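Local coordinates for paenibacillus xanthan lyase (Paenibacillus, PDB 6F2P), which catalyses the eliminative cleavage of the terminal mannosyl-glucuronosyl linkage in xanthan side chains, as a calcium-containing multidomain enzyme with the domains of polysaccharide lyase family 8, at residues A[762-768]-A[811-815]; A[724-728]-A[755-759]; A[18-23]-A[84-88]. Numbering follows the deposited sequence.

Contact 1: residues A[762-768]-A[811-815]; sequences IPIPNPY and LDVTQ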
# COMPACT_ATOMS: atom_id res chain seq x y z
N ILE A 762 15.73 5.93 -26.38
CA ILE A 762 14.97 4.69 -26.42
C ILE A 762 13.95 4.76 -27.54
O ILE A 762 12.94 5.45 -27.42
CB ILE A 762 14.24 4.45 -25.08
CG1 ILE A 762 15.24 4.36 -23.93
CG2 ILE A 762 13.39 3.19 -25.13
CD1 ILE A 762 14.59 4.08 -22.59
N PRO A 763 14.21 4.06 -28.65
CA PRO A 763 13.33 4.17 -29.82
C PRO A 763 11.97 3.52 -29.55
O PRO A 763 11.83 2.80 -28.55
CB PRO A 763 14.09 3.41 -30.91
CG PRO A 763 14.94 2.44 -30.16
CD PRO A 763 15.31 3.10 -28.86
N ILE A 764 10.99 3.78 -30.41
CA ILE A 764 9.67 3.18 -30.25
C ILE A 764 9.78 1.66 -30.36
O ILE A 764 10.14 1.14 -31.41
CB ILE A 764 8.70 3.69 -31.32
CG1 ILE A 764 8.55 5.21 -31.22
CG2 ILE A 764 7.37 3.00 -31.19
CD1 ILE A 764 8.03 5.70 -29.87
N PRO A 765 9.46 0.95 -29.27
CA PRO A 765 9.63 -0.51 -29.22
C PRO A 765 8.70 -1.28 -30.15
O PRO A 765 7.92 -2.11 -29.69
CB PRO A 765 9.29 -0.84 -27.76
CG PRO A 765 8.40 0.25 -27.33
CD PRO A 765 8.91 1.49 -28.02
N ASN A 766 8.78 -1.01 -31.45
CA ASN A 766 7.96 -1.72 -32.43
C ASN A 766 8.48 -3.12 -32.69
O ASN A 766 9.69 -3.33 -32.79
CB ASN A 766 7.90 -0.93 -33.75
CG ASN A 766 6.94 0.25 -33.69
OD1 ASN A 766 5.86 0.15 -33.10
ND2 ASN A 766 7.32 1.36 -34.30
N PRO A 767 7.57 -4.11 -32.79
CA PRO A 767 6.13 -3.91 -32.57
C PRO A 767 5.75 -4.08 -31.10
O PRO A 767 6.49 -4.72 -30.34
CB PRO A 767 5.51 -5.04 -33.40
CG PRO A 767 6.51 -6.14 -33.31
CD PRO A 767 7.87 -5.48 -33.24
N TYR A 768 4.63 -3.49 -30.70
CA TYR A 768 4.10 -3.68 -29.36
C TYR A 768 3.26 -4.96 -29.40
O TYR A 768 2.13 -4.93 -29.88
CB TYR A 768 3.17 -2.52 -28.98
CG TYR A 768 3.83 -1.18 -28.76
CD1 TYR A 768 4.06 -0.30 -29.81
CD2 TYR A 768 4.16 -0.76 -27.48
CE1 TYR A 768 4.64 0.94 -29.60
CE2 TYR A 768 4.74 0.48 -27.26
CZ TYR A 768 4.97 1.32 -28.32
OH TYR A 768 5.54 2.55 -28.10
N LEU A 811 0.43 1.21 -23.49
CA LEU A 811 1.64 1.16 -24.30
C LEU A 811 2.59 2.26 -23.86
O LEU A 811 2.17 3.40 -23.60
CB LEU A 811 1.31 1.35 -25.78
CG LEU A 811 0.67 0.21 -26.58
CD1 LEU A 811 -0.70 -0.21 -26.02
CD2 LEU A 811 0.54 0.61 -28.06
N ASP A 812 3.87 1.93 -23.76
CA ASP A 812 4.89 2.92 -23.44
C ASP A 812 5.39 3.60 -24.72
O ASP A 812 6.17 3.02 -25.48
CB ASP A 812 6.05 2.27 -22.70
CG ASP A 812 7.03 3.28 -22.13
OD1 ASP A 812 6.86 4.50 -22.41
OD2 ASP A 812 7.97 2.87 -21.42
N VAL A 813 4.93 4.83 -24.97
CA VAL A 813 5.39 5.60 -26.12
C VAL A 813 6.63 6.39 -25.72
O VAL A 813 6.53 7.46 -25.10
CB VAL A 813 4.29 6.54 -26.64
CG1 VAL A 813 4.79 7.34 -27.85
CG2 VAL A 813 3.04 5.74 -26.99
N THR A 814 7.79 5.87 -26.08
CA THR A 814 9.07 6.33 -25.53
C THR A 814 9.63 7.58 -26.19
O THR A 814 10.59 8.17 -25.69
CB THR A 814 10.12 5.23 -25.62
OG1 THR A 814 10.39 4.95 -27.00
CG2 THR A 814 9.62 3.96 -24.93
N GLN A 815 9.06 7.97 -27.33
CA GLN A 815 9.50 9.17 -28.05
C GLN A 815 8.29 9.99 -28.45
O GLN A 815 7.42 9.51 -29.18
CB GLN A 815 10.30 8.80 -29.30
CG GLN A 815 11.58 8.05 -29.03
CD GLN A 815 12.56 8.87 -28.20
OE1 GLN A 815 12.56 10.10 -28.26
NE2 GLN A 815 13.40 8.19 -27.43
O HOH W 1 15.08 7.70 -24.63
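The loop 762-768 begins at I762, whose carbonyl oxygen is the polar anchor of this contact. I762 O accepts from T814 OG1 at 2.6 Å and from Q815 NE2 at 2.8 Å, so two consecutive side chains hold one peptide just beyond the end of strand 806-813. Water 1, 2.6 Å from I762 N, adds a weak link to Q815 NE2 at 3.3 Å, while the methyls I762 CG2 and T814 CG2 meet at 3.9 Å. The CA-CB bond of P763 points away, and I764 then brings CD1 to within 4.2 Å of V813 CG1 and 3.9 Å of Q815 CB. P765 is the centre of an inverse gamma turn, in which N766 N bonds to I764 O at 2.5 Å. The chain turns again at the cis peptide preceding P767 and enters strand 768-769. There the side chain of the buried Y768 meets strand 806-813: L811 CD2 sits over its face, 3.9 Å from the ring centroid in a CH-pi contact, and Y768 OH donates to D812 O at 2.7 Å. That carbonyl lies near the ring plane, so hydroxyl and face engage successive residues. D812 directs its carboxylate elsewhere, hydrogen-bonding Y705 and forming a salt bridge to K734 of the preceding sandwich, and thus ties the two domains together. Y768 also pairs through its backbone with F896, whereas L811 and V813 pair with Y873 and G871. The contact therefore seats an interdomain linker against strand 806-813 of the calcium-binding antiparallel beta-sandwich that it enters, a fold resembling those of many carbohydrate-binding modules.

Contact 2: residues A[724-728]-A[755-759]; sequences VIQYY and PGSNP
P759 forms the apolar centre, its CA-CB bond pointing toward 724-728: CG lies 4.0 Å from V724 CG1 and CD 3.5 Å from Y727 CE2. Residues 755-759 form an irregular, largely extended loop whose end-to-end direction is 136° from that of 724-728, with the CA atoms of Q726 and N758 closest at 5.5 Å. Segment 724-728 is extended except at I725 (phi/psi -108/-34) and Y727 (-102/-47). Y727 (chi1 m) turns CE2 toward S757 O, 3.3 Å away near the ring plane. Y728 adopts the p rotamer; its CE2 reaches P755 CB at 3.9 Å and its OH donates to G756 O at 2.7 Å. At the polar edge, N758 (chi1 -89°) pins the linker: OD1 accepts from Y727 N (2.9 Å) and Y728 N (3.1 Å), while ND2 donates to Y728 O (2.8 Å) over one face of the Y728 ring. Here edge strand 722-726 of a five-stranded antiparallel sheet ends in a classic beta bulge, I725 and Q726 both opposite K732.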
# COMPACT_ATOMS: atom_id res chain seq x y z
N VAL A 724 16.80 3.91 -16.55
CA VAL A 724 17.44 5.22 -16.59
C VAL A 724 17.37 5.80 -18.00
O VAL A 724 17.64 5.11 -18.98
CB VAL A 724 18.90 5.14 -16.13
CG1 VAL A 724 19.54 6.51 -16.23
CG2 VAL A 724 18.97 4.63 -14.72
N ILE A 725 16.97 7.06 -18.10
CA ILE A 725 16.80 7.70 -19.41
C ILE A 725 17.90 8.72 -19.69
O ILE A 725 18.34 8.87 -20.83
CB ILE A 725 15.41 8.34 -19.53
CG1 ILE A 725 14.34 7.26 -19.39
CG2 ILE A 725 15.26 9.08 -20.86
CD1 ILE A 725 12.95 7.77 -19.64
N GLN A 726 18.36 9.40 -18.64
CA GLN A 726 19.41 10.38 -18.80
C GLN A 726 20.12 10.68 -17.49
O GLN A 726 19.51 10.62 -16.43
CB GLN A 726 18.83 11.67 -19.36
CG GLN A 726 19.86 12.70 -19.73
CD GLN A 726 19.23 13.96 -20.24
OE1 GLN A 726 19.06 14.14 -21.45
NE2 GLN A 726 18.85 14.84 -19.33
N TYR A 727 21.40 11.02 -17.56
CA TYR A 727 22.18 11.45 -16.40
C TYR A 727 22.37 12.96 -16.37
O TYR A 727 22.20 13.60 -15.33
CB TYR A 727 23.55 10.78 -16.41
CG TYR A 727 23.48 9.28 -16.35
CD1 TYR A 727 22.87 8.65 -15.27
CD2 TYR A 727 24.04 8.50 -17.35
CE1 TYR A 727 22.81 7.27 -15.20
CE2 TYR A 727 23.98 7.13 -17.29
CZ TYR A 727 23.36 6.51 -16.21
OH TYR A 727 23.30 5.14 -16.15
N TYR A 728 22.76 13.54 -17.50
CA TYR A 728 23.03 14.96 -17.58
C TYR A 728 22.44 15.55 -18.87
O TYR A 728 22.30 14.85 -19.86
CB TYR A 728 24.54 15.22 -17.48
CG TYR A 728 25.40 14.36 -18.39
CD1 TYR A 728 25.53 14.65 -19.75
CD2 TYR A 728 26.09 13.26 -17.89
CE1 TYR A 728 26.32 13.86 -20.58
CE2 TYR A 728 26.89 12.47 -18.71
CZ TYR A 728 26.99 12.78 -20.05
OH TYR A 728 27.77 12.00 -20.87
N PRO A 755 31.98 12.10 -15.64
CA PRO A 755 30.70 11.74 -16.27
C PRO A 755 30.85 10.52 -17.16
O PRO A 755 31.78 10.46 -17.97
CB PRO A 755 30.36 12.97 -17.11
CG PRO A 755 31.01 14.09 -16.39
CD PRO A 755 32.28 13.53 -15.78
N GLY A 756 29.96 9.55 -17.00
CA GLY A 756 29.87 8.42 -17.90
C GLY A 756 29.00 8.82 -19.07
O GLY A 756 28.65 9.99 -19.22
N SER A 757 28.64 7.86 -19.90
CA SER A 757 27.82 8.16 -21.07
C SER A 757 26.34 8.16 -20.74
O SER A 757 25.85 7.30 -20.01
CB SER A 757 28.11 7.17 -22.20
OG SER A 757 29.42 7.35 -22.72
N ASN A 758 25.62 9.15 -21.27
CA ASN A 758 24.17 9.14 -21.21
C ASN A 758 23.64 7.93 -21.94
O ASN A 758 24.18 7.56 -22.99
CB ASN A 758 23.58 10.40 -21.85
CG ASN A 758 23.44 11.54 -20.88
OD1 ASN A 758 23.31 11.33 -19.67
ND2 ASN A 758 23.45 12.77 -21.40
N PRO A 759 22.57 7.31 -21.41
CA PRO A 759 21.91 6.21 -22.11
C PRO A 759 21.51 6.61 -23.52
O PRO A 759 21.21 7.78 -23.79
CB PRO A 759 20.66 5.96 -21.25
CG PRO A 759 21.07 6.38 -19.89
CD PRO A 759 21.95 7.59 -20.10

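Contact 3: residues A[18-23]-A[84-88]; sequences NGGTTY and YTTYG
This is a loop-to-loop contact between two helix ends in the alpha-helical domain of a family 8 polysaccharide lyase: the turn after helix 4-18 meets the residues leaving helix 68-85. N18 (chi1 p) makes an Asx turn, its OD1 accepting from G20 N at 3.0 Å. G19 (phi/psi 95/-5) and G20 (107/179) take conformations that call for glycine, and T22 and Y23 run extended. The closest CA pairs are N18 with T86 (5.8 Å) and T22 with Y87 (6.2 Å). Y87 (chi1 t) presents its edge to the face of Y23 (chi1 37°), a T-shaped stack with centroids 5.3 Å apart and planes at 89°. T22 CA covers a face of Y87, 4.1 Å from its centroid. Helix 340-351 packs on Y23 and T86. Water 3 joins N18 O (2.7 Å) to T86 OG1 (3.2 Å), a hydroxyl also bonded to L82 O. Y23 OH completes the join with a weak hydrogen bond to Y87 O at 2.8 Å.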
# COMPACT_ATOMS: atom_id res chain seq x y z
N ASN A 18 -0.98 -26.15 32.89
CA ASN A 18 -0.88 -25.94 34.34
C ASN A 18 0.49 -25.50 34.87
O ASN A 18 0.64 -25.29 36.07
CB ASN A 18 -1.40 -27.15 35.12
CG ASN A 18 -0.49 -28.36 35.01
OD1 ASN A 18 0.62 -28.29 34.47
ND2 ASN A 18 -0.95 -29.49 35.53
N GLY A 19 1.48 -25.38 33.99
CA GLY A 19 2.78 -24.87 34.39
C GLY A 19 3.81 -25.93 34.74
O GLY A 19 4.97 -25.59 35.00
N GLY A 20 3.40 -27.19 34.75
CA GLY A 20 4.32 -28.28 35.00
C GLY A 20 4.14 -28.90 36.37
O GLY A 20 3.30 -28.45 37.15
N THR A 21 4.93 -29.92 36.67
CA THR A 21 4.79 -30.70 37.90
C THR A 21 5.24 -29.91 39.12
O THR A 21 4.73 -30.09 40.23
CB THR A 21 5.60 -32.00 37.84
OG1 THR A 21 5.17 -32.78 36.72
CG2 THR A 21 5.42 -32.82 39.10
N THR A 22 6.18 -29.00 38.91
CA THR A 22 6.77 -28.27 40.01
C THR A 22 7.32 -26.94 39.51
O THR A 22 7.74 -26.84 38.36
CB THR A 22 7.91 -29.09 40.63
OG1 THR A 22 8.74 -28.24 41.44
CG2 THR A 22 8.77 -29.72 39.53
N TYR A 23 7.31 -25.94 40.38
CA TYR A 23 7.86 -24.63 40.06
C TYR A 23 8.01 -23.76 41.31
O TYR A 23 7.49 -24.09 42.37
CB TYR A 23 7.01 -23.93 39.00
CG TYR A 23 5.51 -24.16 39.12
CD1 TYR A 23 4.76 -23.52 40.10
CD2 TYR A 23 4.85 -24.99 38.23
CE1 TYR A 23 3.40 -23.71 40.20
CE2 TYR A 23 3.48 -25.19 38.32
CZ TYR A 23 2.76 -24.55 39.31
OH TYR A 23 1.40 -24.76 39.41
N TYR A 84 -7.50 -28.30 40.41
CA TYR A 84 -7.31 -29.68 40.83
C TYR A 84 -5.89 -30.17 40.56
O TYR A 84 -5.34 -30.93 41.35
CB TYR A 84 -8.31 -30.60 40.14
CG TYR A 84 -8.07 -32.05 40.49
CD1 TYR A 84 -8.39 -32.53 41.75
CD2 TYR A 84 -7.50 -32.92 39.57
CE1 TYR A 84 -8.16 -33.86 42.09
CE2 TYR A 84 -7.27 -34.25 39.90
CZ TYR A 84 -7.60 -34.71 41.16
OH TYR A 84 -7.38 -36.02 41.50
N THR A 85 -5.31 -29.71 39.45
CA THR A 85 -4.01 -30.22 39.01
C THR A 85 -2.88 -29.21 39.15
O THR A 85 -1.76 -29.47 38.73
CB THR A 85 -4.05 -30.64 37.53
OG1 THR A 85 -4.42 -29.52 36.73
CG2 THR A 85 -5.07 -31.74 37.32
N THR A 86 -3.17 -28.06 39.74
CA THR A 86 -2.17 -27.00 39.85
C THR A 86 -1.30 -27.17 41.10
O THR A 86 -1.78 -27.13 42.23
CB THR A 86 -2.82 -25.59 39.85
OG1 THR A 86 -3.40 -25.34 38.57
CG2 THR A 86 -1.78 -24.52 40.13
N TYR A 87 -0.01 -27.38 40.85
CA TYR A 87 0.97 -27.43 41.92
C TYR A 87 0.91 -26.16 42.74
O TYR A 87 1.07 -25.07 42.20
CB TYR A 87 2.36 -27.57 41.33
CG TYR A 87 3.44 -27.58 42.38
CD1 TYR A 87 3.62 -28.69 43.19
CD2 TYR A 87 4.26 -26.48 42.56
CE1 TYR A 87 4.61 -28.71 44.16
CE2 TYR A 87 5.25 -26.49 43.53
CZ TYR A 87 5.42 -27.61 44.32
OH TYR A 87 6.39 -27.62 45.29
N GLY A 88 0.67 -26.31 44.03
CA GLY A 88 0.66 -25.19 44.95
C GLY A 88 -0.74 -24.76 45.31
O GLY A 88 -0.95 -23.98 46.24
O HOH W 2 0.75 -27.42 37.87
O HOH W 3 -1.63 -23.80 36.46
O HOH W 4 0.80 -30.23 38.76

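Overall arrangement
Contacts 2 and 1 follow each other on one linker, the loop between strands 744-750 and 768-769: residues 755-759 grip the sandwich they leave and 762-768 the one they enter, with centres 19 Å apart. Contact 2 is a surface contact held by an asparagine and a tyrosine hydroxyl bonding to backbone, beside proline packing, whereas contact 1 is partly buried, passing from a polar anchor with one water beside it to a covered tyrosine and leucine. Contact 3, also partly buried, lies on the opposite side of the chain's centre, about 62 Å from contact 1 and 60 Å from contact 2 between nearest atoms. It joins helix ends through stacked tyrosines and bridging water, with little direct hydrogen bonding.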